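Ketosynthase (Streptomyces sp. MSC090213JE08, PDB 6KXD) probably catalyses the decarboxylative condensation of an acyl-ACP with malonyl-ACP, acting as the ketosynthase of a highly reducing type II polyketide synthase. Local coordinates at residues G31-R36 with H355-P360; R220-D225 with T327-S332; F297-G302 with V388-S393; I362-T367 with V375-A380. All blocks are in the same frame, centred on the assembly; numbering follows the deposited sequence.

Interaction 1: G31-R36 with H355-P360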
loop_
_atom_site.group_PDB
_atom_site.type_symbol
_atom_site.label_atom_id
_atom_site.label_comp_id
_atom_site.label_asym_id
_atom_site.label_seq_id
_atom_site.Cartn_x
_atom_site.Cartn_y
_atom_site.Cartn_z
ATOM N N GLY A 31 7.128 -13.586 24.326
ATOM C CA GLY A 31 7.180 -14.556 23.238
ATOM C C GLY A 31 8.517 -14.491 22.533
ATOM O O GLY A 31 9.115 -15.531 22.248
ATOM N N LEU A 32 9.009 -13.267 22.316
ATOM C CA LEU A 32 10.214 -13.056 21.548
ATOM C C LEU A 32 11.404 -13.608 22.338
ATOM O O LEU A 32 12.281 -14.247 21.765
ATOM C CB LEU A 32 10.452 -11.577 21.277
ATOM C CG LEU A 32 9.561 -10.931 20.223
ATOM C CD1 LEU A 32 9.770 -9.425 20.261
ATOM C CD2 LEU A 32 9.827 -11.501 18.838
ATOM N N ARG A 33 11.439 -13.284 23.633
ATOM C CA ARG A 33 12.511 -13.724 24.543
ATOM C C ARG A 33 12.460 -15.245 24.729
ATOM O O ARG A 33 13.514 -15.870 24.964
ATOM C CB ARG A 33 12.436 -12.954 25.869
ATOM C CG ARG A 33 13.055 -11.567 25.796
ATOM C CD ARG A 33 12.648 -10.650 26.939
ATOM N NE ARG A 33 13.335 -11.000 28.170
ATOM C CZ ARG A 33 12.815 -11.735 29.142
ATOM N NH1 ARG A 33 13.582 -12.162 30.141
ATOM N NH2 ARG A 33 11.538 -12.068 29.090
ATOM N N ALA A 34 11.265 -15.828 24.610
ATOM C CA ALA A 34 11.033 -17.233 24.866
ATOM C C ALA A 34 11.369 -18.118 23.672
ATOM O O ALA A 34 11.467 -19.328 23.826
ATOM C CB ALA A 34 9.600 -17.469 25.265
ATOM N N GLY A 35 11.452 -17.560 22.466
ATOM C CA GLY A 35 11.472 -18.440 21.317
ATOM C C GLY A 35 10.145 -19.145 21.158
ATOM O O GLY A 35 10.055 -20.218 20.581
ATOM N N ARG A 36 9.058 -18.477 21.551
ATOM C CA ARG A 36 7.732 -19.064 21.348
ATOM C C ARG A 36 7.517 -19.279 19.837
ATOM O O ARG A 36 7.910 -18.464 19.037
ATOM C CB ARG A 36 6.665 -18.184 22.011
ATOM C CG ARG A 36 5.248 -18.725 21.879
ATOM C CD ARG A 36 4.351 -18.353 23.046
ATOM N NE ARG A 36 4.484 -16.986 23.531
ATOM C CZ ARG A 36 3.912 -16.539 24.641
ATOM N NH1 ARG A 36 3.326 -17.399 25.457
ATOM N NH2 ARG A 36 3.911 -15.247 24.925
ATOM N N HIS A 355 14.970 -3.479 25.817
ATOM C CA HIS A 355 15.113 -4.525 26.837
ATOM C C HIS A 355 16.485 -5.212 26.752
ATOM O O HIS A 355 16.752 -6.109 27.531
ATOM C CB HIS A 355 13.954 -5.527 26.743
ATOM C CG HIS A 355 12.652 -4.902 27.101
ATOM N ND1 HIS A 355 12.358 -4.523 28.396
ATOM C CD2 HIS A 355 11.612 -4.491 26.335
ATOM C CE1 HIS A 355 11.172 -3.944 28.416
ATOM N NE2 HIS A 355 10.695 -3.921 27.170
ATOM N N GLY A 356 17.350 -4.764 25.833
ATOM C CA GLY A 356 18.731 -5.224 25.742
ATOM C C GLY A 356 18.796 -6.717 25.461
ATOM O O GLY A 356 19.553 -7.442 26.088
ATOM N N PHE A 357 18.002 -7.180 24.486
ATOM C CA PHE A 357 18.080 -8.570 24.032
ATOM C C PHE A 357 18.024 -8.670 22.504
ATOM O O PHE A 357 17.652 -7.738 21.815
ATOM C CB PHE A 357 16.968 -9.406 24.647
ATOM C CG PHE A 357 15.618 -9.238 24.007
ATOM C CD1 PHE A 357 15.213 -10.074 22.979
ATOM C CD2 PHE A 357 14.737 -8.279 24.473
ATOM C CE1 PHE A 357 13.957 -9.934 22.416
ATOM C CE2 PHE A 357 13.472 -8.156 23.920
ATOM C CZ PHE A 357 13.095 -8.970 22.880
ATOM N N ILE A 358 18.414 -9.845 22.011
ATOM C CA ILE A 358 18.359 -10.183 20.626
ATOM C C ILE A 358 17.525 -11.446 20.529
ATOM O O ILE A 358 17.882 -12.485 21.101
ATOM C CB ILE A 358 19.752 -10.378 20.006
ATOM C CG1 ILE A 358 20.637 -9.146 20.145
ATOM C CG2 ILE A 358 19.608 -10.790 18.545
ATOM C CD1 ILE A 358 22.037 -9.392 19.650
ATOM N N PRO A 359 16.365 -11.388 19.837
ATOM C CA PRO A 359 15.455 -12.512 19.789
ATOM C C PRO A 359 16.095 -13.569 18.911
ATOM O O PRO A 359 16.900 -13.230 18.036
ATOM C CB PRO A 359 14.183 -11.938 19.163
ATOM C CG PRO A 359 14.686 -10.811 18.296
ATOM C CD PRO A 359 15.866 -10.244 19.057
ATOM N N PRO A 360 15.739 -14.853 19.123
ATOM C CA PRO A 360 16.405 -15.957 18.436
ATOM C C PRO A 360 15.824 -16.319 17.072
ATOM O O PRO A 360 14.622 -16.115 16.825
ATOM C CB PRO A 360 16.152 -17.169 19.345
ATOM C CG PRO A 360 14.839 -16.838 20.033
ATOM C CD PRO A 360 14.735 -15.322 20.089
#
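Arg33 lays its aliphatic stem across the ring of Phe357, an instructive case of a charged residue doing apolar work. CG sits over the centre of the ring, 3.6 Å from the Phe357 centroid and only 2° off the ring normal: a CH-pi contact. Leu32, one residue back on helix 24-34, approaches the same ring obliquely, its CB 4.0 Å from Phe357 CE1. The packing is closest where the helix ends, with Leu32 O 3.2 Å from Pro360 CD. There Gly35, in a Schellman motif, brings its CA to 3.9 Å from Pro360 CG, while Met333 of helix 331-334 covers Leu32, Pro359 and Pro360 from beyond the two segments. The solvent side is looser. A bend at chi3 (75°) turns Arg33 NE off the line of the stem, and the guanidinium plane stands 83° to the Phe357 ring; it is CG, not the guanidinium, that makes the contact over the face. Arg33 NE and His355 ND1 remain 6.6 Å apart in this exposed margin. With no hydrogen bond between the segments, helix 24-34 is held to strand 357-358 and the prolines after it by fit of shape and weak CH contacts, and the charged end of Arg33 lies on the exposed side.

Interaction 2: R220-D225 with T327-S332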
loop_
_atom_site.group_PDB
_atom_site.type_symbol
_atom_site.label_atom_id
_atom_site.label_comp_id
_atom_site.label_asym_id
_atom_site.label_seq_id
_atom_site.Cartn_x
_atom_site.Cartn_y
_atom_site.Cartn_z
ATOM N N ARG A 220 12.656 -22.890 9.553
ATOM C CA ARG A 220 14.040 -22.926 9.946
ATOM C C ARG A 220 14.865 -21.929 9.148
ATOM O O ARG A 220 15.630 -22.335 8.272
ATOM C CB ARG A 220 14.619 -24.333 9.710
ATOM C CG ARG A 220 13.824 -25.479 10.306
ATOM C CD ARG A 220 14.658 -26.763 10.251
ATOM N NE ARG A 220 13.839 -27.930 10.492
ATOM C CZ ARG A 220 13.595 -28.438 11.704
ATOM N NH1 ARG A 220 13.903 -27.754 12.796
ATOM N NH2 ARG A 220 13.046 -29.629 11.815
ATOM N N PRO A 221 14.724 -20.607 9.383
ATOM C CA PRO A 221 15.506 -19.617 8.657
ATOM C C PRO A 221 17.016 -19.787 8.841
ATOM O O PRO A 221 17.539 -19.843 9.966
ATOM C CB PRO A 221 15.011 -18.271 9.209
ATOM C CG PRO A 221 13.605 -18.593 9.642
ATOM C CD PRO A 221 13.767 -19.959 10.290
ATOM N N PHE A 222 17.675 -19.819 7.685
ATOM C CA PHE A 222 19.119 -19.889 7.531
ATOM C C PHE A 222 19.622 -21.306 7.848
ATOM O O PHE A 222 20.819 -21.536 7.842
ATOM C CB PHE A 222 19.837 -18.839 8.377
ATOM C CG PHE A 222 19.426 -17.427 8.037
ATOM C CD1 PHE A 222 19.730 -16.889 6.795
ATOM C CD2 PHE A 222 18.698 -16.656 8.934
ATOM C CE1 PHE A 222 19.332 -15.605 6.453
ATOM C CE2 PHE A 222 18.312 -15.367 8.592
ATOM C CZ PHE A 222 18.631 -14.849 7.357
ATOM N N ASP A 223 18.705 -22.242 8.065
ATOM C CA ASP A 223 19.078 -23.621 8.314
ATOM C C ASP A 223 19.410 -24.266 6.970
ATOM O O ASP A 223 18.779 -23.946 5.984
ATOM C CB ASP A 223 17.950 -24.369 9.009
ATOM C CG ASP A 223 18.343 -25.744 9.520
ATOM O OD1 ASP A 223 18.382 -26.675 8.690
ATOM O OD2 ASP A 223 18.607 -25.848 10.743
ATOM N N LYS A 224 20.372 -25.199 6.991
ATOM C CA LYS A 224 20.834 -25.918 5.837
ATOM C C LYS A 224 19.686 -26.726 5.218
ATOM O O LYS A 224 19.646 -26.864 3.992
ATOM C CB LYS A 224 22.040 -26.786 6.226
ATOM C CG LYS A 224 22.791 -27.441 5.074
ATOM C CD LYS A 224 23.883 -28.417 5.524
ATOM C CE LYS A 224 24.769 -28.900 4.390
ATOM N NZ LYS A 224 24.236 -30.142 3.780
ATOM N N ASP A 225 18.732 -27.226 6.019
ATOM C CA ASP A 225 17.626 -28.043 5.456
ATOM C C ASP A 225 16.275 -27.336 5.633
ATOM O O ASP A 225 15.237 -27.995 5.564
ATOM C CB ASP A 225 17.590 -29.464 6.033
ATOM C CG ASP A 225 18.975 -30.088 6.113
ATOM O OD1 ASP A 225 19.542 -30.402 5.036
ATOM O OD2 ASP A 225 19.501 -30.198 7.247
ATOM N N THR A 327 22.417 -11.826 12.749
ATOM C CA THR A 327 21.334 -11.728 11.826
ATOM C C THR A 327 20.312 -12.796 12.219
ATOM O O THR A 327 20.515 -13.967 12.033
ATOM C CB THR A 327 21.846 -11.851 10.382
ATOM O OG1 THR A 327 22.715 -10.750 10.134
ATOM C CG2 THR A 327 20.726 -11.912 9.365
ATOM N N VAL A 328 19.170 -12.338 12.717
ATOM C CA VAL A 328 18.154 -13.179 13.263
ATOM C C VAL A 328 16.865 -13.047 12.450
ATOM O O VAL A 328 16.622 -12.014 11.815
ATOM C CB VAL A 328 17.903 -12.810 14.735
ATOM C CG1 VAL A 328 19.213 -12.696 15.491
ATOM C CG2 VAL A 328 17.085 -11.538 14.898
ATOM N N ALA A 329 16.057 -14.101 12.513
ATOM C CA ALA A 329 14.825 -14.242 11.755
ATOM C C ALA A 329 13.642 -14.496 12.707
ATOM O O ALA A 329 13.318 -15.615 13.038
ATOM C CB ALA A 329 14.972 -15.324 10.724
ATOM N N VAL A 330 12.928 -13.412 13.035
ATOM C CA VAL A 330 11.705 -13.397 13.854
ATOM C C VAL A 330 10.623 -14.305 13.278
ATOM O O VAL A 330 9.813 -14.860 14.027
ATOM C CB VAL A 330 11.221 -11.936 14.003
ATOM C CG1 VAL A 330 9.840 -11.824 14.635
ATOM C CG2 VAL A 330 12.229 -11.121 14.789
ATOM N N LYS A 331 10.602 -14.499 11.948
ATOM C CA LYS A 331 9.626 -15.359 11.318
ATOM C C LYS A 331 9.826 -16.831 11.719
ATOM O O LYS A 331 8.954 -17.660 11.477
ATOM C CB LYS A 331 9.701 -15.255 9.790
ATOM C CG LYS A 331 9.282 -13.896 9.227
ATOM C CD LYS A 331 9.307 -13.857 7.730
ATOM C CE LYS A 331 8.873 -12.513 7.183
ATOM N NZ LYS A 331 9.840 -11.464 7.554
ATOM N N SER A 332 10.981 -17.138 12.303
ATOM C CA SER A 332 11.172 -18.478 12.832
ATOM C C SER A 332 10.087 -18.715 13.887
ATOM O O SER A 332 9.503 -19.775 13.894
ATOM C CB SER A 332 12.544 -18.670 13.376
ATOM O OG SER A 332 12.786 -17.815 14.474
#
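Pro221 and Phe222, the central pair of a type II beta turn from Arg220 to Asp223, press against Ala329 at the junction between strand 326-328 and helix 331-334. Pro221 CB meets Ala329 CB at 3.3 Å, tighter than usual for two carbons. Farther round the pyrrolidine ring, Pro221 CD reaches Ser332 CB at 3.6 Å, so the proline ring bridges Ala329 and Ser332. An alanine here would keep the contact at CB but would probably open a gap beside Ser332 and leave the turn less rigid, the ring that fixes its backbone being gone. Phe222 covers the other flank obliquely: its CE2 lies 4.0 Å from Ala329 CB, and its CZ 4.1 Å from Thr327 CG2, the two side chains crossing at about a right angle.

Each segment also secures itself. Ala329 O takes two donors, Ser332 N at 2.9 Å and Ser332 OG at 2.7 Å, the hydroxyl approaching nearly along the C=O axis (163°). With chi1 at 63°, Ser332 OG is placed between its own backbone N and carbonyl carbon, and it also bonds Ile362 N. In the turn segment, Asp223 OD1 accepts from Asp225 N at 2.7 Å in an Asx turn, while OD2 receives Arg365 N and Glu366 N.

No hydrogen bond crosses the interface. The polar groups are mostly settled within each segment or by third parties, but Thr327 O is buried without a partner, a cost that the surrounding carbon packing probably has to repay.

Interaction 3: F297-G302 with V388-S393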
loop_
_atom_site.group_PDB
_atom_site.type_symbol
_atom_site.label_atom_id
_atom_site.label_comp_id
_atom_site.label_asym_id
_atom_site.label_seq_id
_atom_site.Cartn_x
_atom_site.Cartn_y
_atom_site.Cartn_z
ATOM N N PHE A 297 22.395 -5.750 15.602
ATOM C CA PHE A 297 21.940 -6.929 14.882
ATOM C C PHE A 297 20.983 -6.501 13.755
ATOM O O PHE A 297 20.470 -5.396 13.733
ATOM C CB PHE A 297 21.330 -7.988 15.816
ATOM C CG PHE A 297 19.935 -7.718 16.320
ATOM C CD1 PHE A 297 19.726 -6.889 17.408
ATOM C CD2 PHE A 297 18.829 -8.244 15.668
ATOM C CE1 PHE A 297 18.444 -6.631 17.864
ATOM C CE2 PHE A 297 17.542 -7.967 16.106
ATOM C CZ PHE A 297 17.354 -7.186 17.222
ATOM N N ILE A 298 20.830 -7.412 12.806
ATOM C CA ILE A 298 19.875 -7.324 11.742
ATOM C C ILE A 298 18.734 -8.252 12.100
ATOM O O ILE A 298 18.965 -9.438 12.405
ATOM C CB ILE A 298 20.526 -7.715 10.407
ATOM C CG1 ILE A 298 21.707 -6.803 10.094
ATOM C CG2 ILE A 298 19.479 -7.762 9.294
ATOM C CD1 ILE A 298 22.681 -7.349 9.070
ATOM N N SER A 299 17.515 -7.707 12.082
ATOM C CA SER A 299 16.298 -8.486 12.007
ATOM C C SER A 299 16.038 -8.755 10.516
ATOM O O SER A 299 15.652 -7.842 9.750
ATOM C CB SER A 299 15.127 -7.764 12.644
ATOM O OG SER A 299 13.904 -8.426 12.336
ATOM N N ALA A 300 16.327 -9.984 10.107
ATOM C CA ALA A 300 16.336 -10.406 8.739
ATOM C C ALA A 300 14.903 -10.566 8.236
ATOM O O ALA A 300 14.017 -10.842 9.015
ATOM C CB ALA A 300 17.093 -11.694 8.599
ATOM N N HIS A 301 14.715 -10.376 6.931
ATOM C CA HIS A 301 13.488 -10.768 6.265
ATOM C C HIS A 301 13.285 -12.264 6.489
ATOM O O HIS A 301 12.183 -12.740 6.816
ATOM C CB HIS A 301 13.529 -10.424 4.778
ATOM C CG HIS A 301 12.299 -10.858 4.049
ATOM N ND1 HIS A 301 11.029 -10.438 4.407
ATOM C CD2 HIS A 301 12.149 -11.634 2.964
ATOM C CE1 HIS A 301 10.168 -11.003 3.584
ATOM N NE2 HIS A 301 10.831 -11.711 2.691
ATOM N N GLY A 302 14.381 -13.010 6.324
ATOM C CA GLY A 302 14.518 -14.411 6.833
ATOM C C GLY A 302 13.225 -15.187 6.913
ATOM O O GLY A 302 12.735 -15.467 8.010
ATOM N N VAL A 388 19.500 -1.161 15.507
ATOM C CA VAL A 388 19.036 -2.386 14.912
ATOM C C VAL A 388 18.510 -2.090 13.500
ATOM O O VAL A 388 17.921 -1.065 13.256
ATOM C CB VAL A 388 17.965 -3.068 15.775
ATOM C CG1 VAL A 388 17.515 -4.380 15.164
ATOM C CG2 VAL A 388 18.430 -3.276 17.206
ATOM N N GLN A 389 18.835 -2.992 12.579
ATOM C CA GLN A 389 18.334 -2.978 11.210
ATOM C C GLN A 389 17.220 -4.026 11.088
ATOM O O GLN A 389 17.341 -5.163 11.500
ATOM C CB GLN A 389 19.492 -3.193 10.242
ATOM C CG GLN A 389 19.063 -3.459 8.812
ATOM C CD GLN A 389 20.280 -3.722 7.958
ATOM O OE1 GLN A 389 21.317 -3.090 8.124
ATOM N NE2 GLN A 389 20.165 -4.656 7.040
ATOM N N ASN A 390 16.090 -3.595 10.536
ATOM C CA ASN A 390 15.017 -4.493 10.253
ATOM C C ASN A 390 14.799 -4.541 8.746
ATOM O O ASN A 390 14.377 -3.551 8.162
ATOM C CB ASN A 390 13.739 -4.008 10.932
ATOM C CG ASN A 390 12.559 -4.939 10.783
ATOM O OD1 ASN A 390 12.674 -6.143 11.061
ATOM N ND2 ASN A 390 11.413 -4.378 10.400
ATOM N N ASN A 391 15.035 -5.721 8.170
ATOM C CA ASN A 391 14.972 -5.964 6.791
ATOM C C ASN A 391 13.587 -6.458 6.404
ATOM O O ASN A 391 12.884 -7.151 7.144
ATOM C CB ASN A 391 15.929 -7.049 6.309
ATOM C CG ASN A 391 17.383 -6.635 6.317
ATOM O OD1 ASN A 391 17.737 -5.520 6.688
ATOM N ND2 ASN A 391 18.236 -7.549 5.891
ATOM N N SER A 392 13.248 -6.170 5.148
ATOM C CA SER A 392 12.070 -6.710 4.598
ATOM C C SER A 392 12.202 -6.620 3.089
ATOM O O SER A 392 12.784 -5.670 2.573
ATOM C CB SER A 392 10.843 -6.009 5.114
ATOM O OG SER A 392 10.696 -4.750 4.470
ATOM N N SER A 393 11.748 -7.689 2.438
ATOM C CA SER A 393 11.739 -7.829 1.024
ATOM C C SER A 393 10.373 -8.394 0.694
ATOM O O SER A 393 9.738 -8.998 1.557
ATOM C CB SER A 393 12.840 -8.724 0.517
ATOM O OG SER A 393 14.093 -8.136 0.793
#
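Phe297 O accepts from Gln389 N at 3.1 Å, the first of three backbone bonds that join strands 297-299 and 387-394 in parallel. Ser299 contributes both its groups: its N gives to Gln389 O at 2.6 Å, and its O takes Asn391 N at 2.7 Å. Side chains add a second tier. Ser299 OG, anti to the backbone N (chi1 169°), donates to Asn390 OD1 at 2.9 Å; Asn390 ND2 is taken up by Asn174 OD1 and Ser342 O. On the side of the sheet where Ile298 lies, Gln389 NE2 reaches a lone pair of Asn391 OD1 at 2.6 Å, while Tyr320 OH bonds Gln389 OE1 and Glu312 OE1 holds Asn391 ND2. These are neighbouring strands in the core of the thiolase-like fold, and His301, next to Cys170, is probably one of the active-site histidines, as in related ketosynthases. Its ring lies flat against the other strand: Ser393 N is 3.4 Å above the plane, toward the rim. An alanine here would probably open a gap beside Ser393 and Cys170 where the imidazole now packs. At the far end, Val388 CG1 covers one face of the Phe297 ring, 3.6 Å from the centroid.

Interaction 4: I362-T367 with V375-A380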
loop_
_atom_site.group_PDB
_atom_site.type_symbol
_atom_site.label_atom_id
_atom_site.label_comp_id
_atom_site.label_asym_id
_atom_site.label_seq_id
_atom_site.Cartn_x
_atom_site.Cartn_y
_atom_site.Cartn_z
ATOM N N ILE A 362 14.820 -19.598 15.838
ATOM C CA ILE A 362 14.468 -20.860 16.458
ATOM C C ILE A 362 14.379 -21.942 15.374
ATOM O O ILE A 362 14.602 -21.671 14.208
ATOM C CB ILE A 362 13.169 -20.717 17.279
ATOM C CG1 ILE A 362 11.900 -20.671 16.410
ATOM C CG2 ILE A 362 13.286 -19.522 18.194
ATOM C CD1 ILE A 362 10.587 -20.849 17.185
ATOM N N ASN A 363 14.113 -23.181 15.803
ATOM C CA ASN A 363 14.116 -24.367 14.960
ATOM C C ASN A 363 15.451 -24.483 14.197
ATOM O O ASN A 363 15.493 -25.028 13.090
ATOM C CB ASN A 363 12.918 -24.384 14.002
ATOM C CG ASN A 363 11.600 -24.043 14.668
ATOM O OD1 ASN A 363 11.343 -24.497 15.775
ATOM N ND2 ASN A 363 10.769 -23.240 14.015
ATOM N N HIS A 364 16.532 -23.960 14.775
ATOM C CA HIS A 364 17.828 -23.933 14.116
ATOM C C HIS A 364 18.645 -25.170 14.507
ATOM O O HIS A 364 19.101 -25.277 15.674
ATOM C CB HIS A 364 18.599 -22.655 14.438
ATOM C CG HIS A 364 19.673 -22.366 13.433
ATOM N ND1 HIS A 364 19.373 -22.043 12.121
ATOM C CD2 HIS A 364 21.024 -22.363 13.521
ATOM C CE1 HIS A 364 20.494 -21.835 11.460
ATOM N NE2 HIS A 364 21.517 -22.010 12.291
ATOM N N ARG A 365 18.815 -26.069 13.531
ATOM C CA ARG A 365 19.647 -27.290 13.681
ATOM C C ARG A 365 21.084 -26.972 13.267
ATOM O O ARG A 365 21.992 -27.159 14.033
ATOM C CB ARG A 365 19.090 -28.437 12.840
ATOM C CG ARG A 365 17.839 -29.060 13.432
ATOM C CD ARG A 365 16.733 -29.198 12.414
ATOM N NE ARG A 365 16.639 -30.477 11.717
ATOM C CZ ARG A 365 16.266 -30.606 10.447
ATOM N NH1 ARG A 365 16.546 -29.657 9.567
ATOM N NH2 ARG A 365 15.571 -31.667 10.072
ATOM N N GLU A 366 21.250 -26.424 12.062
ATOM C CA GLU A 366 22.552 -26.259 11.450
ATOM C C GLU A 366 22.515 -25.105 10.440
ATOM O O GLU A 366 21.696 -25.138 9.529
ATOM C CB GLU A 366 22.867 -27.569 10.739
ATOM C CG GLU A 366 24.235 -27.590 10.094
ATOM C CD GLU A 366 24.473 -28.806 9.208
ATOM O OE1 GLU A 366 23.550 -29.657 9.052
ATOM O OE2 GLU A 366 25.577 -28.891 8.665
ATOM N N THR A 367 23.421 -24.135 10.590
ATOM C CA THR A 367 23.478 -22.959 9.745
ATOM C C THR A 367 23.860 -23.427 8.338
ATOM O O THR A 367 24.760 -24.258 8.161
ATOM C CB THR A 367 24.405 -21.892 10.346
ATOM O OG1 THR A 367 23.950 -21.584 11.665
ATOM C CG2 THR A 367 24.428 -20.596 9.566
ATOM N N VAL A 375 23.115 -16.477 13.629
ATOM C CA VAL A 375 21.678 -16.293 13.608
ATOM C C VAL A 375 21.092 -16.278 15.032
ATOM O O VAL A 375 19.882 -16.383 15.208
ATOM C CB VAL A 375 21.023 -17.362 12.723
ATOM C CG1 VAL A 375 21.583 -17.286 11.310
ATOM C CG2 VAL A 375 21.170 -18.772 13.292
ATOM N N VAL A 376 21.950 -16.156 16.045
ATOM C CA VAL A 376 21.510 -16.239 17.443
ATOM C C VAL A 376 20.572 -17.432 17.560
ATOM O O VAL A 376 19.386 -17.295 17.833
ATOM C CB VAL A 376 20.863 -14.908 17.869
ATOM C CG1 VAL A 376 20.385 -14.928 19.314
ATOM C CG2 VAL A 376 21.811 -13.742 17.631
ATOM N N PRO A 377 21.057 -18.671 17.326
ATOM C CA PRO A 377 20.175 -19.826 17.215
ATOM C C PRO A 377 19.450 -20.116 18.535
ATOM O O PRO A 377 20.076 -20.016 19.585
ATOM C CB PRO A 377 21.098 -21.011 16.859
ATOM C CG PRO A 377 22.506 -20.560 17.249
ATOM C CD PRO A 377 22.484 -19.042 17.271
ATOM N N ASN A 378 18.137 -20.360 18.425
ATOM C CA ASN A 378 17.255 -21.027 19.391
ATOM C C ASN A 378 17.056 -20.268 20.713
ATOM O O ASN A 378 16.029 -20.454 21.333
ATOM C CB ASN A 378 17.739 -22.447 19.645
ATOM C CG ASN A 378 17.761 -23.226 18.357
ATOM O OD1 ASN A 378 16.793 -23.190 17.601
ATOM N ND2 ASN A 378 18.878 -23.886 18.079
ATOM N N ARG A 379 18.018 -19.486 21.184
ATOM C CA ARG A 379 17.832 -18.795 22.462
ATOM C C ARG A 379 18.191 -17.323 22.327
ATOM O O ARG A 379 19.216 -16.964 21.767
ATOM C CB ARG A 379 18.670 -19.380 23.614
ATOM C CG ARG A 379 19.813 -20.289 23.192
ATOM C CD ARG A 379 20.593 -20.833 24.379
ATOM N NE ARG A 379 21.376 -22.041 24.106
ATOM C CZ ARG A 379 20.891 -23.259 23.818
ATOM N NH1 ARG A 379 19.764 -23.418 23.129
ATOM N NH2 ARG A 379 21.565 -24.328 24.212
ATOM N N ALA A 380 17.346 -16.481 22.924
ATOM C CA ALA A 380 17.621 -15.074 23.035
ATOM C C ALA A 380 18.923 -14.897 23.800
ATOM O O ALA A 380 19.227 -15.684 24.671
ATOM C CB ALA A 380 16.498 -14.349 23.736
#
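Asn378 ND2 gives a straight hydrogen bond to His364 O, 2.8 Å long with an N-H...O angle of 180°, the shortest polar bond between the two segments. The other half of the amide answers it: Asn378 OD1 accepts from His364 N at 2.9 Å. Both bonds lie on carbonyl lone pairs, and His364 O is almost in the plane of the Asn378 amide. One flat side chain thus satisfies both backbone polar groups of a single residue; the two bonds hold the amide of Asn378 flat and engage the peptide groups on the two sides of the His364 CA.

The imidazole of His364 carries the rest of the contact. CG stands anti to the backbone N (chi1 -160°), and the ring beyond it meets Val375. There Val375 CG2 sits 3.4 Å above the ring plane, over its centre, in a CH-pi contact, the two side chains crossing at about a right angle. Pro377 CB comes in obliquely, 3.6 Å from His364 CD2. A short bond within its own segment, His364 NE2 to Thr367 OG1 at 2.5 Å, probably helps hold the ring's turn, and either may be the donor. Thr367 CB lies at the ring edge, in plane. Val375 also touches Phe222 of the loop that holds interaction 2.

Both segments belong to the long irregular connection between the short antiparallel strands 357-358 and 381-382. Within it the amide of Asn378 mimics a backbone peptide, giving an N-H and accepting one at a single residue, and so joins the two ends of the connection.

Interactions 2 and 4 lie closest, their centres about 7 Å apart, and share a seam both polar and apolar: Lys224 N to Glu366 O is 2.9 Å, and Thr327 O packs 3.5 Å from Val375 CB. Interaction 2 also meets interaction 3, their centres about 12 Å apart, through the adjoining strands 326-328 and 297-299; Lys331 NZ bonds His301 O at 2.8 Å, linking this packing to the probable active site. Interaction 1 borders all three: Ile358 packs on Phe297 and Val328, and Pro360 on the backbone at Asn378. Interactions 3 and 4 stay separate, their nearest atoms about 6 Å apart, although 4 is nested in the chain loop that 3 closes.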